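PDB 2QPQ: protein Bug27 from Bordetella pertussis, which probably binds a small solute in the periplasm as a Venus-flytrap receptor of the Bug (TctC-like) family. Local coordinates for residues Asp11-Phe16 / Arg56-Arg61; Phe87-Asp92 / Thr284-Phe289; Leu232-Ala237 / Ala241-Leu246. All coordinates share one frame; numbering follows the deposited sequence.

Interaction 1: Asp11-Phe16 / Arg56-Arg61; sequences DIIVTF and RLVADR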
loop_
_atom_site.group_PDB
_atom_site.type_symbol
_atom_site.label_atom_id
_atom_site.label_comp_id
_atom_site.label_asym_id
_atom_site.label_seq_id
_atom_site.Cartn_x
_atom_site.Cartn_y
_atom_site.Cartn_z
ATOM N N ASP A 11 -2.861 2.118 21.699
ATOM C CA ASP A 11 -3.771 2.871 20.853
ATOM C C ASP A 11 -3.143 2.803 19.467
ATOM O O ASP A 11 -2.081 3.342 19.250
ATOM C CB ASP A 11 -3.825 4.307 21.357
ATOM C CG ASP A 11 -4.816 5.171 20.584
ATOM O OD1 ASP A 11 -5.714 4.604 19.886
ATOM O OD2 ASP A 11 -4.715 6.416 20.701
ATOM N N ILE A 12 -3.767 2.066 18.559
ATOM C CA ILE A 12 -3.210 1.849 17.233
ATOM C C ILE A 12 -4.055 2.724 16.318
ATOM O O ILE A 12 -5.274 2.523 16.207
ATOM C CB ILE A 12 -3.301 0.360 16.814
ATOM C CG1 ILE A 12 -2.429 -0.525 17.724
ATOM C CG2 ILE A 12 -2.912 0.147 15.342
ATOM C CD1 ILE A 12 -2.657 -2.024 17.451
ATOM N N ILE A 13 -3.411 3.694 15.683
ATOM C CA ILE A 13 -4.141 4.675 14.868
ATOM C C ILE A 13 -3.960 4.271 13.430
ATOM O O ILE A 13 -2.830 4.179 12.932
ATOM C CB ILE A 13 -3.635 6.138 15.099
ATOM C CG1 ILE A 13 -3.707 6.583 16.591
ATOM C CG2 ILE A 13 -4.382 7.100 14.153
ATOM C CD1 ILE A 13 -5.065 6.446 17.220
ATOM N N VAL A 14 -5.070 3.940 12.772
ATOM C CA VAL A 14 -5.008 3.477 11.389
ATOM C C VAL A 14 -5.200 4.657 10.424
ATOM O O VAL A 14 -6.136 5.417 10.586
ATOM C CB VAL A 14 -6.065 2.380 11.105
ATOM C CG1 VAL A 14 -5.771 1.737 9.773
ATOM C CG2 VAL A 14 -6.071 1.328 12.215
ATOM N N THR A 15 -4.328 4.754 9.420
ATOM C CA THR A 15 -4.253 5.912 8.511
ATOM C C THR A 15 -5.243 5.777 7.374
ATOM O O THR A 15 -5.410 6.693 6.590
ATOM C CB THR A 15 -2.848 6.023 7.866
ATOM O OG1 THR A 15 -2.458 4.736 7.343
ATOM C CG2 THR A 15 -1.812 6.548 8.880
ATOM N N PHE A 16 -5.906 4.633 7.288
ATOM C CA PHE A 16 -6.890 4.390 6.216
ATOM C C PHE A 16 -8.189 3.867 6.786
ATOM O O PHE A 16 -8.223 3.357 7.915
ATOM C CB PHE A 16 -6.279 3.502 5.102
ATOM C CG PHE A 16 -5.436 4.296 4.136
ATOM C CD1 PHE A 16 -4.133 4.683 4.483
ATOM C CD2 PHE A 16 -5.976 4.770 2.947
ATOM C CE1 PHE A 16 -3.370 5.491 3.636
ATOM C CE2 PHE A 16 -5.227 5.574 2.097
ATOM C CZ PHE A 16 -3.921 5.934 2.442
ATOM N N ARG A 56 -0.132 12.974 12.221
ATOM C CA ARG A 56 0.171 14.124 13.084
ATOM C C ARG A 56 -0.187 13.802 14.540
ATOM O O ARG A 56 0.528 14.167 15.461
ATOM C CB ARG A 56 -0.618 15.342 12.613
ATOM C CG ARG A 56 -0.150 16.653 13.278
ATOM C CD ARG A 56 -1.175 17.738 13.034
ATOM N NE ARG A 56 -0.567 19.072 12.916
ATOM C CZ ARG A 56 -1.266 20.193 12.754
ATOM N NH1 ARG A 56 -2.597 20.143 12.704
ATOM N NH2 ARG A 56 -0.636 21.368 12.654
ATOM N N LEU A 57 -1.290 13.090 14.731
ATOM C CA LEU A 57 -1.736 12.685 16.039
ATOM C C LEU A 57 -0.645 11.847 16.732
ATOM O O LEU A 57 -0.227 12.160 17.846
ATOM C CB LEU A 57 -3.037 11.884 15.921
ATOM C CG LEU A 57 -3.715 11.394 17.204
ATOM C CD1 LEU A 57 -4.127 12.602 18.054
ATOM C CD2 LEU A 57 -4.937 10.555 16.903
ATOM N N VAL A 58 -0.199 10.772 16.079
ATOM C CA VAL A 58 0.848 9.957 16.664
ATOM C C VAL A 58 2.174 10.693 16.861
ATOM O O VAL A 58 2.831 10.453 17.858
ATOM C CB VAL A 58 1.034 8.613 15.891
ATOM C CG1 VAL A 58 2.150 7.747 16.504
ATOM C CG2 VAL A 58 -0.296 7.841 15.947
ATOM N N ALA A 59 2.597 11.519 15.896
ATOM C CA ALA A 59 3.821 12.357 16.025
ATOM C C ALA A 59 3.843 13.124 17.350
ATOM O O ALA A 59 4.922 13.432 17.881
ATOM C CB ALA A 59 3.921 13.330 14.862
ATOM N N ASP A 60 2.657 13.467 17.854
ATOM C CA ASP A 60 2.545 14.300 19.060
ATOM C C ASP A 60 2.351 13.501 20.332
ATOM O O ASP A 60 2.268 14.081 21.414
ATOM C CB ASP A 60 1.358 15.267 18.887
ATOM C CG ASP A 60 1.702 16.460 18.006
ATOM O OD1 ASP A 60 2.894 16.720 17.729
ATOM O OD2 ASP A 60 0.773 17.175 17.603
ATOM N N ARG A 61 2.228 12.183 20.224
ATOM C CA ARG A 61 2.108 11.330 21.412
ATOM C C ARG A 61 3.470 11.023 22.038
ATOM O O ARG A 61 4.515 11.157 21.366
ATOM C CB ARG A 61 1.429 9.990 21.057
ATOM C CG ARG A 61 -0.038 10.103 20.649
ATOM C CD ARG A 61 -0.993 10.302 21.865
ATOM N NE ARG A 61 -2.388 10.342 21.392
ATOM C CZ ARG A 61 -3.160 9.271 21.153
ATOM N NH1 ARG A 61 -2.723 8.035 21.379
ATOM N NH2 ARG A 61 -4.420 9.450 20.727
#
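Leu57 opens the contact from the helix side. Its CD2 methyl lies 4.1 Å from Ile13 CD1, at the outer end of the isoleucine, and the two side chains run roughly perpendicular. Leu57 also touches Arg46 in the loop after strand 41-45.

Val58 comes next and makes the closer apolar touch. Its CG2 is 3.7 Å from Ile13 CG1, and the same methyl also meets Ile13 CB. The two side chains pass alongside each other, pointing opposite ways. Ile13 turns CG1 away from its own carbonyl carbon (chi1 -57°), and this branch then bends at chi2, so that CG1 faces Val58 while CD1 goes to Leu57. Val58 and Ile13 are both buried, and both also touch Leu69 of the neighbouring strand.

Arg61 ends the segment. Its N bonds to Val58 O, which ties it back to the helix. The side chain bends at chi2 (-77°) and brings the guanidinium to Asp11. Asp11 OD2 takes both bonds of this salt bridge. Arg61 NH1 is 2.7 Å from Asp11 OD2 and approaches it on the anti side. Arg61 NH2 is 3.0 Å from Asp11 OD2, but that bond is weak. The two flat groups are only 19° apart, so they are nearly coplanar. NH1 is also bonded to Ser67 OG, which helps fix the rotation of the guanidinium. Glu44 lies close to Asp11 OD1, a like charge that the arginine on OD2 may partly offset.

Strand 10-14 pairs in parallel with strands 41-45 and 67-72. The chain runs from strand 41-45 through helix 52-59 to strand 67-72, crossing over strand 10-14 that lies between them, as in the beta-alpha-beta crossovers of periplasmic binding protein domains.

Interaction 2: Phe87-Asp92 / Thr284-Phe289; sequences FDPKKD and TDIDRF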
loop_
_atom_site.group_PDB
_atom_site.type_symbol
_atom_site.label_atom_id
_atom_site.label_comp_id
_atom_site.label_asym_id
_atom_site.label_seq_id
_atom_site.Cartn_x
_atom_site.Cartn_y
_atom_site.Cartn_z
ATOM N N PHE A 87 4.381 17.608 9.837
ATOM C CA PHE A 87 5.335 16.828 10.624
ATOM C C PHE A 87 6.525 16.502 9.739
ATOM O O PHE A 87 6.491 16.708 8.522
ATOM C CB PHE A 87 4.713 15.540 11.183
ATOM C CG PHE A 87 3.907 14.764 10.158
ATOM C CD1 PHE A 87 4.553 13.972 9.195
ATOM C CD2 PHE A 87 2.535 14.842 10.148
ATOM C CE1 PHE A 87 3.802 13.248 8.240
ATOM C CE2 PHE A 87 1.787 14.144 9.172
ATOM C CZ PHE A 87 2.439 13.369 8.225
ATOM N N ASP A 88 7.580 15.998 10.352
ATOM C CA ASP A 88 8.752 15.536 9.600
ATOM C C ASP A 88 8.565 14.022 9.467
ATOM O O ASP A 88 8.668 13.300 10.448
ATOM C CB ASP A 88 10.019 15.842 10.366
ATOM C CG ASP A 88 11.286 15.430 9.613
ATOM O OD1 ASP A 88 11.292 14.491 8.787
ATOM O OD2 ASP A 88 12.329 16.036 9.871
ATOM N N PRO A 89 8.296 13.535 8.252
ATOM C CA PRO A 89 7.921 12.135 8.068
ATOM C C PRO A 89 9.094 11.170 8.305
ATOM O O PRO A 89 8.874 9.958 8.494
ATOM C CB PRO A 89 7.480 12.078 6.589
ATOM C CG PRO A 89 8.377 13.123 5.939
ATOM C CD PRO A 89 8.437 14.249 6.960
ATOM N N LYS A 90 10.322 11.684 8.296
ATOM C CA LYS A 90 11.463 10.878 8.715
ATOM C C LYS A 90 11.743 11.015 10.225
ATOM O O LYS A 90 11.775 10.015 10.930
ATOM C CB LYS A 90 12.692 11.204 7.879
ATOM C CG LYS A 90 12.471 10.917 6.400
ATOM C CD LYS A 90 13.766 11.005 5.661
ATOM C CE LYS A 90 13.558 10.828 4.179
ATOM N NZ LYS A 90 14.864 11.137 3.468
ATOM N N LYS A 91 11.908 12.222 10.732
ATOM C CA LYS A 91 12.352 12.352 12.121
ATOM C C LYS A 91 11.263 12.066 13.150
ATOM O O LYS A 91 11.566 11.579 14.274
ATOM C CB LYS A 91 12.903 13.746 12.386
ATOM C CG LYS A 91 13.469 13.924 13.823
ATOM C CD LYS A 91 14.881 13.305 13.953
ATOM C CE LYS A 91 15.394 13.461 15.369
ATOM N NZ LYS A 91 16.237 12.277 15.748
ATOM N N ASP A 92 10.015 12.350 12.777
ATOM C CA ASP A 92 8.946 12.322 13.781
ATOM C C ASP A 92 8.325 10.935 14.029
ATOM O O ASP A 92 7.374 10.808 14.791
ATOM C CB ASP A 92 7.854 13.345 13.468
ATOM C CG ASP A 92 8.327 14.777 13.639
ATOM O OD1 ASP A 92 9.384 15.004 14.278
ATOM O OD2 ASP A 92 7.637 15.674 13.113
ATOM N N THR A 284 13.874 5.340 2.277
ATOM C CA THR A 284 14.188 5.075 0.876
ATOM C C THR A 284 12.976 5.329 -0.035
ATOM O O THR A 284 13.121 5.902 -1.103
ATOM C CB THR A 284 14.654 3.633 0.701
ATOM O OG1 THR A 284 15.890 3.478 1.409
ATOM C CG2 THR A 284 14.844 3.294 -0.778
ATOM N N ASP A 285 11.785 4.921 0.411
ATOM C CA ASP A 285 10.585 5.067 -0.416
ATOM C C ASP A 285 10.124 6.521 -0.421
ATOM O O ASP A 285 9.613 7.013 -1.407
ATOM C CB ASP A 285 9.482 4.118 0.044
ATOM C CG ASP A 285 9.625 2.712 -0.560
ATOM O OD1 ASP A 285 10.559 2.485 -1.378
ATOM O OD2 ASP A 285 8.795 1.837 -0.248
ATOM N N ILE A 286 10.320 7.210 0.688
ATOM C CA ILE A 286 10.025 8.628 0.717
ATOM C C ILE A 286 10.828 9.296 -0.385
ATOM O O ILE A 286 10.266 10.057 -1.189
ATOM C CB ILE A 286 10.352 9.251 2.090
ATOM C CG1 ILE A 286 9.256 8.854 3.103
ATOM C CG2 ILE A 286 10.433 10.812 1.952
ATOM C CD1 ILE A 286 9.518 9.281 4.539
ATOM N N ASP A 287 12.128 8.994 -0.434
ATOM C CA ASP A 287 13.032 9.618 -1.418
ATOM C C ASP A 287 12.624 9.256 -2.842
ATOM O O ASP A 287 12.560 10.094 -3.711
ATOM C CB ASP A 287 14.481 9.191 -1.135
ATOM C CG ASP A 287 15.049 9.813 0.158
ATOM O OD1 ASP A 287 14.459 10.785 0.716
ATOM O OD2 ASP A 287 16.120 9.328 0.603
ATOM N N ARG A 288 12.332 7.988 -3.056
ATOM C CA ARG A 288 11.997 7.483 -4.374
ATOM C C ARG A 288 10.656 8.043 -4.881
ATOM O O ARG A 288 10.530 8.461 -6.043
ATOM C CB ARG A 288 11.993 5.962 -4.294
ATOM C CG ARG A 288 11.310 5.254 -5.400
ATOM C CD ARG A 288 10.873 3.924 -4.848
ATOM N NE ARG A 288 10.397 3.116 -5.954
ATOM C CZ ARG A 288 9.645 2.044 -5.817
ATOM N NH1 ARG A 288 9.229 1.657 -4.610
ATOM N NH2 ARG A 288 9.317 1.384 -6.901
ATOM N N PHE A 289 9.658 8.069 -3.998
ATOM C CA PHE A 289 8.329 8.531 -4.403
ATOM C C PHE A 289 8.374 10.015 -4.629
ATOM O O PHE A 289 7.730 10.525 -5.538
ATOM C CB PHE A 289 7.266 8.180 -3.340
ATOM C CG PHE A 289 6.995 6.703 -3.247
ATOM C CD1 PHE A 289 7.151 5.897 -4.378
ATOM C CD2 PHE A 289 6.592 6.112 -2.049
ATOM C CE1 PHE A 289 6.923 4.544 -4.322
ATOM C CE2 PHE A 289 6.306 4.709 -1.989
ATOM C CZ PHE A 289 6.492 3.939 -3.115
#
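This is a loop-to-helix contact, partly apolar and partly ionic. The loop between helix 74-81 and strand 93-109 meets the long helix 275-296, far away in sequence. Ile286 is the buried part and Lys90 the outer part.

Ile286 extends its CG1 branch toward the loop. Ile286 CD1 ends 4.0 Å from Pro89 CB and also meets Lys90 CG. On the other branch, Ile286 CG2 is 3.8 Å from Lys90 CE. Lys90 and Pro89 together cover this side of the isoleucine, and the lysine chain runs past it in the opposite sense. Lys90 is extended beyond CG, and this length carries its ammonium group over Ile286 to the next residue of the helix.

The loop is shaped by an Asx turn. Asp88 OD1 accepts from Lys90 N at 3.0 Å and from Lys91 N at 3.1 Å, both arriving from one face of the carboxylate. Lys91 N comes from well above the plane, in a nearly straight bond (171°). Asp92 OD2 in turn receives the backbone N of Asp88 at 2.8 Å. These bonds fix the backbone from which Pro89 and Lys90 reach the helix. In the loop, Pro89 also touches Pro79 of helix 74-81.

At the end of the lysine, Lys90 NZ is 2.8 Å from Asp287 OD1, in a hydrogen bond that is part of a salt bridge. The nitrogen comes in on the syn side, 23° out of the carboxylate plane. The two side chains cross nearly at a right angle. Asp287 is exposed, so the ion pair lies at the solvent side of the contact. On the helix, Asp285 OD2 accepts from Trp229 NE1.

Interaction 3: Leu232-Ala237 / Ala241-Leu246; sequences LLVPGA and AVRQKL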
loop_
_atom_site.group_PDB
_atom_site.type_symbol
_atom_site.label_atom_id
_atom_site.label_comp_id
_atom_site.label_asym_id
_atom_site.label_seq_id
_atom_site.Cartn_x
_atom_site.Cartn_y
_atom_site.Cartn_z
ATOM N N LEU A 232 3.753 -0.766 11.207
ATOM C CA LEU A 232 3.486 0.046 12.357
ATOM C C LEU A 232 4.705 0.906 12.634
ATOM O O LEU A 232 5.868 0.415 12.595
ATOM C CB LEU A 232 3.162 -0.870 13.580
ATOM C CG LEU A 232 1.739 -1.504 13.462
ATOM C CD1 LEU A 232 1.565 -2.746 14.313
ATOM C CD2 LEU A 232 0.642 -0.495 13.815
ATOM N N LEU A 233 4.414 2.182 12.908
ATOM C CA LEU A 233 5.411 3.168 13.369
ATOM C C LEU A 233 5.041 3.655 14.758
ATOM O O LEU A 233 3.885 3.475 15.193
ATOM C CB LEU A 233 5.479 4.384 12.420
ATOM C CG LEU A 233 5.451 4.164 10.903
ATOM C CD1 LEU A 233 5.477 5.488 10.099
ATOM C CD2 LEU A 233 6.645 3.261 10.467
ATOM N N VAL A 234 6.002 4.313 15.430
ATOM C CA VAL A 234 5.783 4.920 16.752
ATOM C C VAL A 234 6.386 6.316 16.677
ATOM O O VAL A 234 7.032 6.653 15.680
ATOM C CB VAL A 234 6.448 4.112 17.893
ATOM C CG1 VAL A 234 5.526 2.837 18.275
ATOM C CG2 VAL A 234 7.929 3.719 17.528
ATOM N N PRO A 235 6.158 7.146 17.703
ATOM C CA PRO A 235 6.818 8.439 17.672
ATOM C C PRO A 235 8.352 8.260 17.532
ATOM O O PRO A 235 8.931 7.327 18.115
ATOM C CB PRO A 235 6.424 9.067 19.012
ATOM C CG PRO A 235 5.045 8.384 19.351
ATOM C CD PRO A 235 5.307 6.973 18.903
ATOM N N GLY A 236 8.965 9.175 16.768
ATOM C CA GLY A 236 10.382 9.190 16.456
ATOM C C GLY A 236 11.349 8.987 17.607
ATOM O O GLY A 236 12.371 8.342 17.418
ATOM N N ALA A 237 11.026 9.481 18.807
ATOM C CA ALA A 237 11.943 9.354 19.965
ATOM C C ALA A 237 11.793 8.037 20.745
ATOM O O ALA A 237 12.461 7.833 21.762
ATOM C CB ALA A 237 11.745 10.549 20.935
ATOM N N ALA A 241 14.633 -0.138 22.572
ATOM C CA ALA A 241 14.150 -1.269 23.427
ATOM C C ALA A 241 12.624 -1.409 23.382
ATOM O O ALA A 241 12.068 -2.533 23.419
ATOM C CB ALA A 241 14.609 -1.127 24.871
ATOM N N VAL A 242 11.946 -0.270 23.359
ATOM C CA VAL A 242 10.485 -0.243 23.216
ATOM C C VAL A 242 10.055 -0.734 21.814
ATOM O O VAL A 242 9.164 -1.575 21.672
ATOM C CB VAL A 242 9.928 1.186 23.513
ATOM C CG1 VAL A 242 8.414 1.237 23.289
ATOM C CG2 VAL A 242 10.290 1.640 24.977
ATOM N N ARG A 243 10.692 -0.215 20.770
ATOM C CA ARG A 243 10.420 -0.677 19.386
ATOM C C ARG A 243 10.604 -2.196 19.244
ATOM O O ARG A 243 9.816 -2.884 18.572
ATOM C CB ARG A 243 11.338 0.073 18.419
ATOM C CG ARG A 243 10.990 1.579 18.337
ATOM C CD ARG A 243 12.066 2.359 17.641
ATOM N NE ARG A 243 12.194 1.977 16.234
ATOM C CZ ARG A 243 13.199 2.348 15.450
ATOM N NH1 ARG A 243 14.215 3.091 15.916
ATOM N NH2 ARG A 243 13.210 1.951 14.198
ATOM N N GLN A 244 11.634 -2.719 19.904
ATOM C CA GLN A 244 11.936 -4.174 19.863
ATOM C C GLN A 244 10.926 -4.984 20.646
ATOM O O GLN A 244 10.502 -6.052 20.209
ATOM C CB GLN A 244 13.374 -4.442 20.331
ATOM C CG GLN A 244 14.319 -4.096 19.212
ATOM C CD GLN A 244 15.783 -4.136 19.587
ATOM O OE1 GLN A 244 16.161 -4.208 20.769
ATOM N NE2 GLN A 244 16.622 -4.060 18.570
ATOM N N LYS A 245 10.476 -4.443 21.763
ATOM C CA LYS A 245 9.411 -5.088 22.545
ATOM C C LYS A 245 8.100 -5.201 21.758
ATOM O O LYS A 245 7.463 -6.268 21.714
ATOM C CB LYS A 245 9.218 -4.357 23.880
ATOM C CG LYS A 245 10.339 -4.740 24.839
ATOM C CD LYS A 245 10.318 -4.030 26.205
ATOM C CE LYS A 245 10.705 -2.537 26.115
ATOM N NZ LYS A 245 9.868 -1.761 27.066
ATOM N N LEU A 246 7.724 -4.099 21.111
ATOM C CA LEU A 246 6.596 -4.099 20.202
ATOM C C LEU A 246 6.787 -5.029 19.009
ATOM O O LEU A 246 5.888 -5.834 18.716
ATOM C CB LEU A 246 6.300 -2.677 19.735
ATOM C CG LEU A 246 5.625 -1.772 20.787
ATOM C CD1 LEU A 246 5.696 -0.364 20.254
ATOM C CD2 LEU A 246 4.162 -2.167 21.031
#
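Val234 meets the helix with both of its methyls, one for each partner. Val234 CG1 is 3.8 Å from Leu246 CD1, and the two side chains reach toward each other tip to tip. Val234 CG2 is 3.8 Å from Arg243 CG, so it touches the aliphatic root of the arginine and not its charged end. This pair meets at a slant. The chi1 of Val234 (-80°) sets CG2 between its backbone N and carbonyl carbon, and the two methyls spread toward neighbouring turns of the helix. No hydrogen bond joins the two segments.

Arg243 bends at chi3 (65°), beyond the carbon that touches Val234. The bend directs NE to the backbone oxygen of Ala95, so the polar end is held by strand 93-109. The side chain also touches Ala94 and Pro275. The arginine thus links helix 240-254 to strand 93-109.

Leu246, one helical turn after Val242, has its backbone N bonded to Val242 O at 3.0 Å. Its side chain is buried and also meets Leu10, Leu68 and Val96. Val234 itself rests on Leu68 and Val96, so the two residues share the same apolar neighbours.

The strand is held on both sides. Backbone bonds join Leu232 and Val234 to strand 93-109, and Leu233 to Leu69 of strand 67-72. Pro235 O accepts from Thr238 OG1 in the short turn that follows. The chain then turns back, and helix 240-254 packs against the strand it follows. This is a strand-turn-helix unit, with the helix packed on the central sheet of an alpha/beta domain of the periplasmic binding protein type.

Interactions 1 and 3 reach the same mixed sheet, and interaction 2 lies beside them. The centres of interactions 1 and 2 lie about 16 Å apart. The centres of interactions 1 and 3 are about 13 Å apart. The centres of interactions 2 and 3 are about 17 Å apart. Interaction 1 closes first along the chain. Interaction 3 is nested inside the long loop closed by interaction 2. In the sheet Ile12 touches Leu232. Pro235 also packs against the backbone of Val58, in helix 52-59, and of Arg61. Arg56 packs on Phe87, and Asp92 and Gly236 probably share a backbone hydrogen bond. Early and late parts of the sequence are thus joined, consistent with a flytrap domain built from separate chain regions.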